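Local atomic coordinates of CbsA (Xanthomonas oryzae pv. oryzae, PDB entry 5XYH), a protein that hydrolyses beta-1,4-glucosidic bonds of cellulose as a family 6 cellobiosidase, an exoglucanase with which a bacterial blight pathogen degrades the plant cell wall. Residues A209-L212 and Y213-V217; V277-N280 and A281-A285; W199-R203 and S204-P208; T220-G223 and L224-D228. All blocks are in the same frame, centred on the assembly; numbering follows the deposited sequence.

Overall arrangement
All four contacts are local, and contacts 3, 1 and 4 follow one another along a single beta-alpha-beta unit: the loop leading into helix 206-218, the helix itself, and the connection to strand 229-232. Centres of contacts 3 and 1 lie about 12 Å apart, as do those of contacts 1 and 4, where Val217 CG1 comes 3.5 Å from Gly223 O. Contact 2, on the neighbouring helix 271-284, packs against contacts 1 and 3 but not contact 4: Ile210 CD1 meets Phe282 CZ at 3.6 Å, and Val277 CG1 meets Met206 CE, also at 3.6 Å. Centres of contacts 3 and 4 are about 23 Å apart. All contact centres lie 19 to 21 Å from the chain centre.

Contact 1: residues A209-L212 and Y213-V217; sequences AISL and YTRVV
Leu212 and Val216 lie side by side on helix 206-218, the helical crossover of the beta-alpha-beta unit that runs from strand 188-193 to strand 229-232. Their branches point the same way, with Leu212 CD1 4.0 Å from Val216 CG2, one turn apart. The same methyl CD1 is 3.3 Å from Arg215 NH2. Because the arginine chain leaves with CG anti to the backbone N (chi1 175°) and then bends at chi3, its guanidinium folds back over Leu212, whose CA lies over one face of that group. Water 1 sits in the guanidinium plane at its edge, accepting from Arg215 NH1; a long, weak ion pair joins NE to Glu172.

On another flank, Thr214 turns its hydroxyl back along the helix. Ile210 O is thereby gripped by two donors, Thr214 N nearly in line with the carbonyl and Thr214 OG1, at 2.8 Å, raised 44° above the carbonyl plane. That second bond uses the hydroxyl proton, while OG1 is also hydrogen-bonded to Trp287 NE1.

Tyr213 points its ring to the interior, where its hydroxyl bonds to Asp193 O and its side chain packs on Leu150, Pro151 and Phe282. Near the root of this ring the carbonyl of Ala209 approaches edge-on in the ring plane: Ala209 O is 3.3 Å from Tyr213 CD1, and it also accepts a nearly straight bond (173°) from Tyr213 N.

Contact 2: residues V277-N280 and A281-A285; sequences VLYN and AFVGA
Residues 277-280 and 281-285 form the last turns of helix 271-284, joined by four successive i to i+4 backbone bonds. Val283 N to Tyr279 O is the straightest, 176° at the hydrogen, while Gly284 N to Asn280 O is more bent. After Gly284 the helix gives way to a turn, in which Ala285 N is bonded to Ala281 O at 2.9 Å.

Across this backbone the clearest side-chain meeting is a CH-pi contact. Tyr279 swings its ring along the helix with CG anti to the backbone N (chi1 173°), and Val283 CG2 settles over one face, 3.9 Å from the ring centroid and 20° off the ring normal. The methyl is displaced toward the phenol end, 3.7 Å from CZ. Beyond it the hydroxyl is bonded to Ser289 O, and the ring also stacks with His353.

In the alpha/beta fold of this family 6 hydrolase, the helix packs on both helix 206-218 and strand 292-296. Ala281 and Phe282 touch Ile210 of the former, whereas Leu278 and Tyr279 touch Phe293 of the latter. Phe282 stacks with Phe230 and meets Trp287 edge-to-face; within the helix, its CE2 approaches Leu278 CB at 4.4 Å.

Contact 3: residues W199-R203 and S204-P208; sequences WLAWR and SNMTP
Asn205 and Met206 come back against residues 199-202 where two short 3-10 turns lead from strand 188-193 into helix 206-218, part of a beta-alpha-beta crossover. The reversal is made at Arg203, which takes a positive phi of 44°, and Ser204 after it lies in the second 3-10 turn.

Asn205 follows and faces the preceding loop. Its backbone N bonds to Trp202 O at 2.9 Å, while its side-chain ND2 reaches Trp199 O, also at 2.9 Å and with 151° at the hydrogen. CG lies beside the backbone N (chi1 -69°), which carries the amide back across the turn; ND2 also lies near the plane of the Trp202 ring, at its edge. That ring is itself sandwiched: Arg203 CG lies 3.6 Å above one face, and Trp199 CZ3 stands over the opposite face, presenting the edge of its own ring in a T-shaped arrangement. Trp202 NE1 bonds to Trp265 O.

Met206 comes next. Its N makes a weak bond to Arg203 O, and its CA lies 3.3 Å from Leu200 O in a CA-H...O contact. Bends at chi2 and chi3 curl the thioether so that CE meets Ala201 CB at 3.6 Å, next to Val277. At Thr207, water 2 accepts from the backbone N and donates to Arg203 O.

Trp199 O thus receives two donors, Trp202 N and Asn205 ND2, from opposite faces of its carbonyl plane, so the asparagine amide ties the first 3-10 turn to the second.

Contact 4: residues T220-G223 and L224-D228; sequences TAAG and LASAD
Thr220 and Ser226 make the close part of this contact, their hydroxyls OG1 and OG only 2.6 Å apart. Ser226 OG is also 3.1 Å from Gly223 O. The backbone bond is unambiguous: Ser226 N bonds to Gly223 O at 3.0 Å, 167° at the hydrogen, with the donor raised 36° above the carbonyl plane. Thr220 places OG1 between its backbone N and carbonyl carbon (chi1 64°), facing Ser226, and this oxygen is hydrogen-bonded to Val217 O at the end of helix 206-218 as well.

The framework is a type I beta turn, Thr220 to Gly223, which runs on into a 3-10 turn; together they make up most of the connection from that helix to strand 229-232 in a beta-alpha-beta unit. Gly223 links the two with a positive phi.

Toward the outside the packing slackens. On this exposed side Ala222 CB and Ala225 CB are 4.2 Å apart. The bond from Ala225 N to Ala222 O is weak. Water 3 bridges this side to the hydroxyl pair, accepting from Ala222 N and lying 2.7 Å from Ser226 OG.

Contact 1: residues A209-L212 and Y213-V217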
ATOM      1  N   ALA A 209     -13.719 -12.157  -6.250  1.00 18.28           N
ATOM      2  CA  ALA A 209     -12.465 -11.408  -6.210  1.00 17.77           C
ATOM      3  C   ALA A 209     -11.521 -11.883  -7.302  1.00 17.41           C
ATOM      4  O   ALA A 209     -11.072 -11.101  -8.146  1.00 17.01           O
ATOM      5  CB  ALA A 209     -11.804 -11.549  -4.840  1.00 18.32           C
ATOM      6  N   ILE A 210     -11.216 -13.180  -7.300  1.00 18.10           N
ATOM      7  CA  ILE A 210     -10.355 -13.745  -8.333  1.00 17.39           C
ATOM      8  C   ILE A 210     -10.941 -13.491  -9.715  1.00 16.60           C
ATOM      9  O   ILE A 210     -10.243 -13.028 -10.618  1.00 16.22           O
ATOM     10  CB  ILE A 210     -10.125 -15.243  -8.076  1.00 17.52           C
ATOM     11  CG1 ILE A 210      -9.446 -15.471  -6.720  1.00 17.50           C
ATOM     12  CG2 ILE A 210      -9.347 -15.866  -9.219  1.00 16.65           C
ATOM     13  CD1 ILE A 210      -8.167 -14.688  -6.503  1.00 16.08           C
ATOM     14  N   SER A 211     -12.237 -13.766  -9.904  1.00 16.81           N
ATOM     15  CA  SER A 211     -12.810 -13.577 -11.234  1.00 17.62           C
ATOM     16  C   SER A 211     -12.831 -12.107 -11.645  1.00 18.10           C
ATOM     17  O   SER A 211     -12.700 -11.800 -12.837  1.00 17.89           O
ATOM     18  CB  SER A 211     -14.216 -14.168 -11.307  1.00 19.02           C
ATOM     19  OG  SER A 211     -15.189 -13.209 -10.940  1.00 20.77           O
ATOM     20  N   LEU A 212     -12.969 -11.188 -10.681  1.00 17.22           N
ATOM     21  CA  LEU A 212     -12.900  -9.764 -10.992  1.00 17.07           C
ATOM     22  C   LEU A 212     -11.528  -9.383 -11.525  1.00 16.16           C
ATOM     23  O   LEU A 212     -11.412  -8.800 -12.604  1.00 16.72           O
ATOM     24  CB  LEU A 212     -13.231  -8.923  -9.757  1.00 16.38           C
ATOM     25  CG  LEU A 212     -13.007  -7.413  -9.881  1.00 17.13           C
ATOM     26  CD1 LEU A 212     -13.873  -6.828 -10.970  1.00 17.84           C
ATOM     27  CD2 LEU A 212     -13.280  -6.730  -8.536  1.00 15.24           C
ATOM     28  N   TYR A 213     -10.471  -9.686 -10.772  1.00 15.74           N
ATOM     29  CA  TYR A 213      -9.133  -9.359 -11.250  1.00 14.80           C
ATOM     30  C   TYR A 213      -8.838 -10.073 -12.561  1.00 15.58           C
ATOM     31  O   TYR A 213      -8.239  -9.494 -13.472  1.00 15.27           O
ATOM     32  CB  TYR A 213      -8.085  -9.712 -10.189  1.00 14.30           C
ATOM     33  CG  TYR A 213      -7.995  -8.660  -9.097  1.00 13.53           C
ATOM     34  CD1 TYR A 213      -8.917  -8.628  -8.055  1.00 13.05           C
ATOM     35  CD2 TYR A 213      -7.011  -7.696  -9.129  1.00 12.56           C
ATOM     36  CE1 TYR A 213      -8.839  -7.652  -7.056  1.00 12.81           C
ATOM     37  CE2 TYR A 213      -6.923  -6.723  -8.145  1.00 13.04           C
ATOM     38  CZ  TYR A 213      -7.827  -6.694  -7.121  1.00 12.63           C
ATOM     39  OH  TYR A 213      -7.706  -5.705  -6.162  1.00 12.61           O
ATOM     40  N   THR A 214      -9.274 -11.321 -12.688  1.00 16.34           N
ATOM     41  CA  THR A 214      -9.006 -12.045 -13.930  1.00 16.57           C
ATOM     42  C   THR A 214      -9.730 -11.391 -15.100  1.00 17.11           C
ATOM     43  O   THR A 214      -9.131 -11.129 -16.151  1.00 16.33           O
ATOM     44  CB  THR A 214      -9.412 -13.513 -13.779  1.00 16.03           C
ATOM     45  OG1 THR A 214      -8.649 -14.098 -12.719  1.00 15.54           O
ATOM     46  CG2 THR A 214      -9.126 -14.272 -15.066  1.00 16.24           C
ATOM     47  N   ARG A 215     -11.016 -11.080 -14.916  1.00 17.02           N
ATOM     48  CA  ARG A 215     -11.802 -10.466 -15.983  1.00 17.58           C
ATOM     49  C   ARG A 215     -11.228  -9.119 -16.408  1.00 17.86           C
ATOM     50  O   ARG A 215     -11.173  -8.810 -17.607  1.00 17.63           O
ATOM     51  CB  ARG A 215     -13.247 -10.314 -15.519  1.00 18.88           C
ATOM     52  CG  ARG A 215     -14.141  -9.582 -16.472  1.00 21.06           C
ATOM     53  CD  ARG A 215     -15.581  -9.626 -15.970  1.00 21.73           C
ATOM     54  NE  ARG A 215     -15.800  -8.822 -14.766  1.00 22.11           N
ATOM     55  CZ  ARG A 215     -16.008  -9.322 -13.551  1.00 20.40           C
ATOM     56  NH1 ARG A 215     -16.014 -10.634 -13.365  1.00 21.09           N
ATOM     57  NH2 ARG A 215     -16.220  -8.505 -12.525  1.00 21.62           N
ATOM     58  N   VAL A 216     -10.778  -8.306 -15.447  1.00 16.21           N
ATOM     59  CA  VAL A 216     -10.283  -6.974 -15.798  1.00 16.34           C
ATOM     60  C   VAL A 216      -8.989  -7.071 -16.592  1.00 15.39           C
ATOM     61  O   VAL A 216      -8.845  -6.444 -17.648  1.00 15.85           O
ATOM     62  CB  VAL A 216     -10.095  -6.112 -14.538  1.00 16.58           C
ATOM     63  CG1 VAL A 216      -9.326  -4.824 -14.892  1.00 16.18           C
ATOM     64  CG2 VAL A 216     -11.440  -5.780 -13.924  1.00 17.08           C
ATOM     65  N   VAL A 217      -8.010  -7.835 -16.087  1.00 15.98           N
ATOM     66  CA  VAL A 217      -6.727  -7.883 -16.778  1.00 14.53           C
ATOM     67  C   VAL A 217      -6.842  -8.680 -18.077  1.00 15.11           C
ATOM     68  O   VAL A 217      -6.192  -8.348 -19.076  1.00 15.13           O
ATOM     69  CB  VAL A 217      -5.636  -8.455 -15.857  1.00 15.02           C
ATOM     70  CG1 VAL A 217      -4.274  -8.337 -16.529  1.00 13.41           C
ATOM     71  CG2 VAL A 217      -5.635  -7.732 -14.518  1.00 13.94           C
TER
HETATM   72  O   HOH W   1     -15.460 -12.624 -14.818  1.00 30.00           O

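Contact 2: residues V277-N280 and A281-A285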
ATOM      1  N   VAL A 277      -2.204 -17.505  -0.252  1.00 15.36           N
ATOM      2  CA  VAL A 277      -3.586 -17.862  -0.548  1.00 15.61           C
ATOM      3  C   VAL A 277      -4.011 -17.286  -1.894  1.00 16.26           C
ATOM      4  O   VAL A 277      -4.621 -17.978  -2.723  1.00 16.22           O
ATOM      5  CB  VAL A 277      -4.491 -17.389   0.605  1.00 16.59           C
ATOM      6  CG1 VAL A 277      -5.913 -17.215   0.152  1.00 17.57           C
ATOM      7  CG2 VAL A 277      -4.397 -18.375   1.772  1.00 16.61           C
ATOM      8  N   LEU A 278      -3.674 -16.018  -2.147  1.00 14.90           N
ATOM      9  CA  LEU A 278      -4.042 -15.395  -3.414  1.00 15.00           C
ATOM     10  C   LEU A 278      -3.296 -16.032  -4.581  1.00 14.80           C
ATOM     11  O   LEU A 278      -3.898 -16.328  -5.616  1.00 14.96           O
ATOM     12  CB  LEU A 278      -3.766 -13.893  -3.357  1.00 14.10           C
ATOM     13  CG  LEU A 278      -4.765 -13.107  -2.497  1.00 13.92           C
ATOM     14  CD1 LEU A 278      -4.399 -11.635  -2.456  1.00 14.06           C
ATOM     15  CD2 LEU A 278      -6.175 -13.289  -3.034  1.00 15.32           C
ATOM     16  N   TYR A 279      -1.986 -16.240  -4.424  1.00 14.88           N
ATOM     17  CA  TYR A 279      -1.183 -16.861  -5.471  1.00 15.37           C
ATOM     18  C   TYR A 279      -1.801 -18.178  -5.935  1.00 15.88           C
ATOM     19  O   TYR A 279      -1.978 -18.406  -7.137  1.00 16.04           O
ATOM     20  CB  TYR A 279       0.245 -17.083  -4.971  1.00 15.77           C
ATOM     21  CG  TYR A 279       1.073 -17.870  -5.961  1.00 16.76           C
ATOM     22  CD1 TYR A 279       1.754 -17.225  -6.996  1.00 16.16           C
ATOM     23  CD2 TYR A 279       1.145 -19.260  -5.889  1.00 17.50           C
ATOM     24  CE1 TYR A 279       2.501 -17.943  -7.926  1.00 16.68           C
ATOM     25  CE2 TYR A 279       1.884 -19.991  -6.821  1.00 17.06           C
ATOM     26  CZ  TYR A 279       2.565 -19.321  -7.834  1.00 17.41           C
ATOM     27  OH  TYR A 279       3.299 -20.028  -8.754  1.00 16.74           O
ATOM     28  N   ASN A 280      -2.146 -19.056  -4.988  1.00 16.06           N
ATOM     29  CA  ASN A 280      -2.711 -20.354  -5.346  1.00 17.18           C
ATOM     30  C   ASN A 280      -4.055 -20.206  -6.035  1.00 16.44           C
ATOM     31  O   ASN A 280      -4.360 -20.933  -6.988  1.00 16.77           O
ATOM     32  CB  ASN A 280      -2.840 -21.230  -4.100  1.00 18.29           C
ATOM     33  CG  ASN A 280      -1.503 -21.678  -3.589  1.00 18.77           C
ATOM     34  OD1 ASN A 280      -0.584 -21.901  -4.371  1.00 20.27           O
ATOM     35  ND2 ASN A 280      -1.372 -21.790  -2.280  1.00 20.35           N
ATOM     36  N   ALA A 281      -4.868 -19.263  -5.580  1.00 15.66           N
ATOM     37  CA  ALA A 281      -6.159 -19.050  -6.215  1.00 16.29           C
ATOM     38  C   ALA A 281      -6.000 -18.519  -7.636  1.00 15.73           C
ATOM     39  O   ALA A 281      -6.769 -18.896  -8.534  1.00 15.27           O
ATOM     40  CB  ALA A 281      -6.999 -18.095  -5.373  1.00 15.64           C
ATOM     41  N   PHE A 282      -5.026 -17.629  -7.864  1.00 15.15           N
ATOM     42  CA  PHE A 282      -4.858 -17.083  -9.213  1.00 14.21           C
ATOM     43  C   PHE A 282      -4.310 -18.142 -10.160  1.00 14.60           C
ATOM     44  O   PHE A 282      -4.787 -18.281 -11.293  1.00 13.96           O
ATOM     45  CB  PHE A 282      -3.957 -15.845  -9.192  1.00 13.64           C
ATOM     46  CG  PHE A 282      -4.685 -14.582  -8.847  1.00 13.73           C
ATOM     47  CD1 PHE A 282      -5.709 -14.111  -9.661  1.00 14.48           C
ATOM     48  CD2 PHE A 282      -4.367 -13.870  -7.710  1.00 13.47           C
ATOM     49  CE1 PHE A 282      -6.396 -12.952  -9.342  1.00 13.82           C
ATOM     50  CE2 PHE A 282      -5.034 -12.714  -7.391  1.00 13.43           C
ATOM     51  CZ  PHE A 282      -6.054 -12.254  -8.199  1.00 13.71           C
ATOM     52  N   VAL A 283      -3.329 -18.912  -9.709  1.00 14.53           N
ATOM     53  CA  VAL A 283      -2.866 -20.028 -10.520  1.00 15.76           C
ATOM     54  C   VAL A 283      -4.023 -20.983 -10.803  1.00 16.15           C
ATOM     55  O   VAL A 283      -4.160 -21.508 -11.918  1.00 15.88           O
ATOM     56  CB  VAL A 283      -1.676 -20.710  -9.826  1.00 16.46           C
ATOM     57  CG1 VAL A 283      -1.320 -22.010 -10.524  1.00 16.53           C
ATOM     58  CG2 VAL A 283      -0.470 -19.760  -9.827  1.00 15.23           C
ATOM     59  N   GLY A 284      -4.906 -21.179  -9.820  1.00 16.03           N
ATOM     60  CA  GLY A 284      -6.089 -21.992 -10.046  1.00 15.38           C
ATOM     61  C   GLY A 284      -7.016 -21.412 -11.091  1.00 16.83           C
ATOM     62  O   GLY A 284      -7.701 -22.154 -11.803  1.00 16.02           O
ATOM     63  N   ALA A 285      -7.060 -20.085 -11.196  1.00 15.42           N
ATOM     64  CA  ALA A 285      -7.862 -19.429 -12.216  1.00 15.98           C
ATOM     65  C   ALA A 285      -7.161 -19.362 -13.568  1.00 16.24           C
ATOM     66  O   ALA A 285      -7.720 -18.776 -14.501  1.00 17.60           O
ATOM     67  CB  ALA A 285      -8.237 -18.014 -11.764  1.00 14.66           C
TER

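Contact 3: residues W199-R203 and S204-P208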
ATOM      1  N   TRP A 199     -10.110 -10.414   3.762  1.00 17.12           N
ATOM      2  CA  TRP A 199     -11.549 -10.582   3.571  1.00 18.32           C
ATOM      3  C   TRP A 199     -11.907 -10.856   2.115  1.00 19.05           C
ATOM      4  O   TRP A 199     -12.962 -11.453   1.846  1.00 19.93           O
ATOM      5  CB  TRP A 199     -12.311  -9.354   4.069  1.00 18.63           C
ATOM      6  CG  TRP A 199     -12.381  -9.229   5.576  1.00 18.08           C
ATOM      7  CD1 TRP A 199     -11.882  -8.211   6.333  1.00 18.82           C
ATOM      8  CD2 TRP A 199     -12.999 -10.147   6.493  1.00 19.13           C
ATOM      9  NE1 TRP A 199     -12.144  -8.435   7.664  1.00 18.69           N
ATOM     10  CE2 TRP A 199     -12.830  -9.618   7.789  1.00 18.61           C
ATOM     11  CE3 TRP A 199     -13.682 -11.367   6.343  1.00 19.84           C
ATOM     12  CZ2 TRP A 199     -13.317 -10.262   8.931  1.00 19.44           C
ATOM     13  CZ3 TRP A 199     -14.164 -12.016   7.491  1.00 19.31           C
ATOM     14  CH2 TRP A 199     -13.978 -11.457   8.761  1.00 19.00           C
ATOM     15  N   LEU A 200     -11.045 -10.445   1.178  1.00 18.29           N
ATOM     16  CA  LEU A 200     -11.234 -10.787  -0.231  1.00 18.67           C
ATOM     17  C   LEU A 200     -11.217 -12.291  -0.468  1.00 19.19           C
ATOM     18  O   LEU A 200     -11.830 -12.772  -1.428  1.00 20.45           O
ATOM     19  CB  LEU A 200     -10.143 -10.140  -1.078  1.00 17.47           C
ATOM     20  CG  LEU A 200     -10.378  -8.730  -1.571  1.00 17.98           C
ATOM     21  CD1 LEU A 200      -9.249  -8.390  -2.565  1.00 15.40           C
ATOM     22  CD2 LEU A 200     -11.746  -8.674  -2.217  1.00 18.09           C
ATOM     23  N   ALA A 201     -10.502 -13.039   0.370  1.00 18.23           N
ATOM     24  CA  ALA A 201     -10.363 -14.481   0.209  1.00 20.47           C
ATOM     25  C   ALA A 201     -11.386 -15.277   1.020  1.00 20.44           C
ATOM     26  O   ALA A 201     -11.392 -16.515   0.960  1.00 20.84           O
ATOM     27  CB  ALA A 201      -8.936 -14.904   0.595  1.00 19.72           C
ATOM     28  N   TRP A 202     -12.262 -14.604   1.751  1.00 19.58           N
ATOM     29  CA  TRP A 202     -13.103 -15.249   2.745  1.00 20.54           C
ATOM     30  C   TRP A 202     -14.400 -15.746   2.110  1.00 20.86           C
ATOM     31  O   TRP A 202     -15.135 -14.969   1.488  1.00 19.36           O
ATOM     32  CB  TRP A 202     -13.393 -14.261   3.869  1.00 19.96           C
ATOM     33  CG  TRP A 202     -13.971 -14.835   5.110  1.00 20.47           C
ATOM     34  CD1 TRP A 202     -13.306 -15.508   6.102  1.00 20.50           C
ATOM     35  CD2 TRP A 202     -15.339 -14.749   5.529  1.00 21.02           C
ATOM     36  NE1 TRP A 202     -14.186 -15.854   7.105  1.00 19.91           N
ATOM     37  CE2 TRP A 202     -15.439 -15.401   6.775  1.00 20.36           C
ATOM     38  CE3 TRP A 202     -16.491 -14.195   4.964  1.00 20.67           C
ATOM     39  CZ2 TRP A 202     -16.644 -15.508   7.466  1.00 20.27           C
ATOM     40  CZ3 TRP A 202     -17.689 -14.308   5.653  1.00 19.73           C
ATOM     41  CH2 TRP A 202     -17.753 -14.952   6.891  1.00 19.91           C
ATOM     42  N   ARG A 203     -14.676 -17.038   2.293  1.00 20.81           N
ATOM     43  CA  ARG A 203     -15.917 -17.686   1.877  1.00 21.34           C
ATOM     44  C   ARG A 203     -16.353 -17.288   0.474  1.00 21.42           C
ATOM     45  O   ARG A 203     -15.636 -17.545  -0.499  1.00 21.79           O
ATOM     46  CB  ARG A 203     -17.023 -17.386   2.885  1.00 21.57           C
ATOM     47  CG  ARG A 203     -16.704 -17.919   4.274  1.00 21.23           C
ATOM     48  CD  ARG A 203     -17.927 -17.875   5.161  1.00 21.05           C
ATOM     49  NE  ARG A 203     -18.894 -18.874   4.731  1.00 22.59           N
ATOM     50  CZ  ARG A 203     -18.956 -20.100   5.235  1.00 21.98           C
ATOM     51  NH1 ARG A 203     -18.117 -20.465   6.204  1.00 22.16           N
ATOM     52  NH2 ARG A 203     -19.865 -20.952   4.774  1.00 22.68           N
ATOM     53  N   SER A 204     -17.527 -16.670   0.348  1.00 21.26           N
ATOM     54  CA  SER A 204     -18.070 -16.415  -0.980  1.00 21.12           C
ATOM     55  C   SER A 204     -17.449 -15.195  -1.646  1.00 21.73           C
ATOM     56  O   SER A 204     -17.894 -14.809  -2.738  1.00 20.93           O
ATOM     57  CB  SER A 204     -19.590 -16.252  -0.915  1.00 20.66           C
ATOM     58  OG  SER A 204     -19.925 -15.064  -0.246  1.00 22.14           O
ATOM     59  N   ASN A 205     -16.441 -14.579  -1.018  1.00 19.99           N
ATOM     60  CA  ASN A 205     -15.762 -13.439  -1.622  1.00 21.05           C
ATOM     61  C   ASN A 205     -14.661 -13.873  -2.580  1.00 19.37           C
ATOM     62  O   ASN A 205     -14.313 -13.119  -3.492  1.00 19.26           O
ATOM     63  CB  ASN A 205     -15.161 -12.531  -0.541  1.00 19.91           C
ATOM     64  CG  ASN A 205     -16.214 -11.805   0.275  1.00 21.42           C
ATOM     65  OD1 ASN A 205     -17.325 -11.548  -0.202  1.00 20.86           O
ATOM     66  ND2 ASN A 205     -15.863 -11.450   1.515  1.00 21.04           N
ATOM     67  N   MET A 206     -14.093 -15.061  -2.389  1.00 19.66           N
ATOM     68  CA  MET A 206     -12.901 -15.428  -3.149  1.00 19.78           C
ATOM     69  C   MET A 206     -13.206 -15.519  -4.647  1.00 19.65           C
ATOM     70  O   MET A 206     -12.511 -14.913  -5.471  1.00 19.44           O
ATOM     71  CB  MET A 206     -12.329 -16.739  -2.608  1.00 20.72           C
ATOM     72  CG  MET A 206     -11.134 -17.295  -3.389  1.00 20.37           C
ATOM     73  SD  MET A 206      -9.648 -16.270  -3.223  1.00 24.56           S
ATOM     74  CE  MET A 206      -8.676 -17.261  -2.085  1.00 19.87           C
ATOM     75  N   THR A 207     -14.257 -16.256  -5.020  1.00 19.64           N
ATOM     76  CA  THR A 207     -14.583 -16.395  -6.441  1.00 19.42           C
ATOM     77  C   THR A 207     -14.827 -15.063  -7.136  1.00 19.31           C
ATOM     78  O   THR A 207     -14.197 -14.820  -8.184  1.00 19.47           O
ATOM     79  CB  THR A 207     -15.775 -17.343  -6.612  1.00 21.08           C
ATOM     80  OG1 THR A 207     -15.341 -18.685  -6.342  1.00 21.76           O
ATOM     81  CG2 THR A 207     -16.343 -17.249  -8.029  1.00 20.79           C
ATOM     82  N   PRO A 208     -15.688 -14.160  -6.640  1.00 18.34           N
ATOM     83  CA  PRO A 208     -15.815 -12.864  -7.332  1.00 19.34           C
ATOM     84  C   PRO A 208     -14.530 -12.052  -7.305  1.00 18.71           C
ATOM     85  O   PRO A 208     -14.260 -11.330  -8.272  1.00 18.96           O
ATOM     86  CB  PRO A 208     -16.964 -12.163  -6.587  1.00 19.09           C
ATOM     87  CG  PRO A 208     -17.046 -12.843  -5.254  1.00 19.19           C
ATOM     88  CD  PRO A 208     -16.612 -14.266  -5.495  1.00 19.32           C
TER
HETATM   89  O   HOH W   2     -15.868 -17.840  -3.154  1.00 19.77           O

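Contact 4: residues T220-G223 and L224-D228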
ATOM      1  N   THR A 220      -7.633  -6.581 -21.117  1.00 14.02           N
ATOM      2  CA  THR A 220      -6.663  -5.650 -21.667  1.00 15.13           C
ATOM      3  C   THR A 220      -6.137  -6.193 -22.996  1.00 14.76           C
ATOM      4  O   THR A 220      -6.371  -7.344 -23.356  1.00 15.09           O
ATOM      5  CB  THR A 220      -5.512  -5.417 -20.685  1.00 13.96           C
ATOM      6  OG1 THR A 220      -4.785  -6.638 -20.484  1.00 12.82           O
ATOM      7  CG2 THR A 220      -6.034  -4.916 -19.337  1.00 13.45           C
ATOM      8  N   ALA A 221      -5.413  -5.351 -23.732  1.00 15.11           N
ATOM      9  CA  ALA A 221      -4.931  -5.770 -25.047  1.00 15.29           C
ATOM     10  C   ALA A 221      -4.025  -6.997 -24.946  1.00 15.25           C
ATOM     11  O   ALA A 221      -4.183  -7.960 -25.708  1.00 15.29           O
ATOM     12  CB  ALA A 221      -4.207  -4.617 -25.736  1.00 15.20           C
ATOM     13  N   ALA A 222      -3.092  -6.997 -23.991  1.00 14.35           N
ATOM     14  CA  ALA A 222      -2.168  -8.113 -23.824  1.00 13.90           C
ATOM     15  C   ALA A 222      -2.703  -9.209 -22.907  1.00 13.76           C
ATOM     16  O   ALA A 222      -1.984 -10.175 -22.641  1.00 14.17           O
ATOM     17  CB  ALA A 222      -0.825  -7.602 -23.289  1.00 13.26           C
ATOM     18  N   GLY A 223      -3.942  -9.098 -22.425  1.00 14.82           N
ATOM     19  CA  GLY A 223      -4.437 -10.116 -21.514  1.00 14.24           C
ATOM     20  C   GLY A 223      -3.672 -10.102 -20.197  1.00 13.86           C
ATOM     21  O   GLY A 223      -3.189  -9.059 -19.738  1.00 13.98           O
ATOM     22  N   LEU A 224      -3.547 -11.287 -19.589  1.00 13.20           N
ATOM     23  CA  LEU A 224      -2.895 -11.407 -18.290  1.00 12.74           C
ATOM     24  C   LEU A 224      -1.458 -10.893 -18.287  1.00 13.33           C
ATOM     25  O   LEU A 224      -0.907 -10.659 -17.210  1.00 13.28           O
ATOM     26  CB  LEU A 224      -2.912 -12.867 -17.828  1.00 13.74           C
ATOM     27  CG  LEU A 224      -4.303 -13.510 -17.720  1.00 14.11           C
ATOM     28  CD1 LEU A 224      -4.197 -14.844 -16.978  1.00 14.01           C
ATOM     29  CD2 LEU A 224      -5.301 -12.567 -17.053  1.00 13.57           C
ATOM     30  N   ALA A 225      -0.831 -10.722 -19.454  1.00 12.94           N
ATOM     31  CA  ALA A 225       0.536 -10.216 -19.465  1.00 13.37           C
ATOM     32  C   ALA A 225       0.619  -8.745 -19.078  1.00 13.50           C
ATOM     33  O   ALA A 225       1.731  -8.246 -18.877  1.00 13.71           O
ATOM     34  CB  ALA A 225       1.181 -10.415 -20.847  1.00 13.73           C
ATOM     35  N   SER A 226      -0.518  -8.041 -18.983  1.00 12.88           N
ATOM     36  CA  SER A 226      -0.502  -6.623 -18.650  1.00 13.00           C
ATOM     37  C   SER A 226      -0.152  -6.377 -17.188  1.00 13.88           C
ATOM     38  O   SER A 226       0.173  -5.242 -16.828  1.00 12.71           O
ATOM     39  CB  SER A 226      -1.865  -5.986 -18.957  1.00 13.21           C
ATOM     40  OG  SER A 226      -2.229  -6.143 -20.324  1.00 13.27           O
ATOM     41  N   ALA A 227      -0.258  -7.404 -16.344  1.00 12.88           N
ATOM     42  CA  ALA A 227       0.029  -7.305 -14.918  1.00 13.46           C
ATOM     43  C   ALA A 227       1.160  -8.267 -14.598  1.00 13.45           C
ATOM     44  O   ALA A 227       1.042  -9.474 -14.835  1.00 14.22           O
ATOM     45  CB  ALA A 227      -1.204  -7.623 -14.065  1.00 12.36           C
ATOM     46  N   ASP A 228       2.251  -7.734 -14.068  1.00 13.41           N
ATOM     47  CA  ASP A 228       3.377  -8.574 -13.702  1.00 13.38           C
ATOM     48  C   ASP A 228       3.144  -9.284 -12.383  1.00 14.18           C
ATOM     49  O   ASP A 228       3.810 -10.290 -12.102  1.00 13.78           O
ATOM     50  CB  ASP A 228       4.634  -7.719 -13.661  1.00 14.25           C
ATOM     51  CG  ASP A 228       4.963  -7.156 -15.023  1.00 15.13           C
ATOM     52  OD1 ASP A 228       5.477  -7.924 -15.858  1.00 15.80           O
ATOM     53  OD2 ASP A 228       4.672  -5.969 -15.287  1.00 14.21           O
TER
HETATM   54  O   HOH W   3      -2.324  -4.491 -22.498  1.00 13.27           O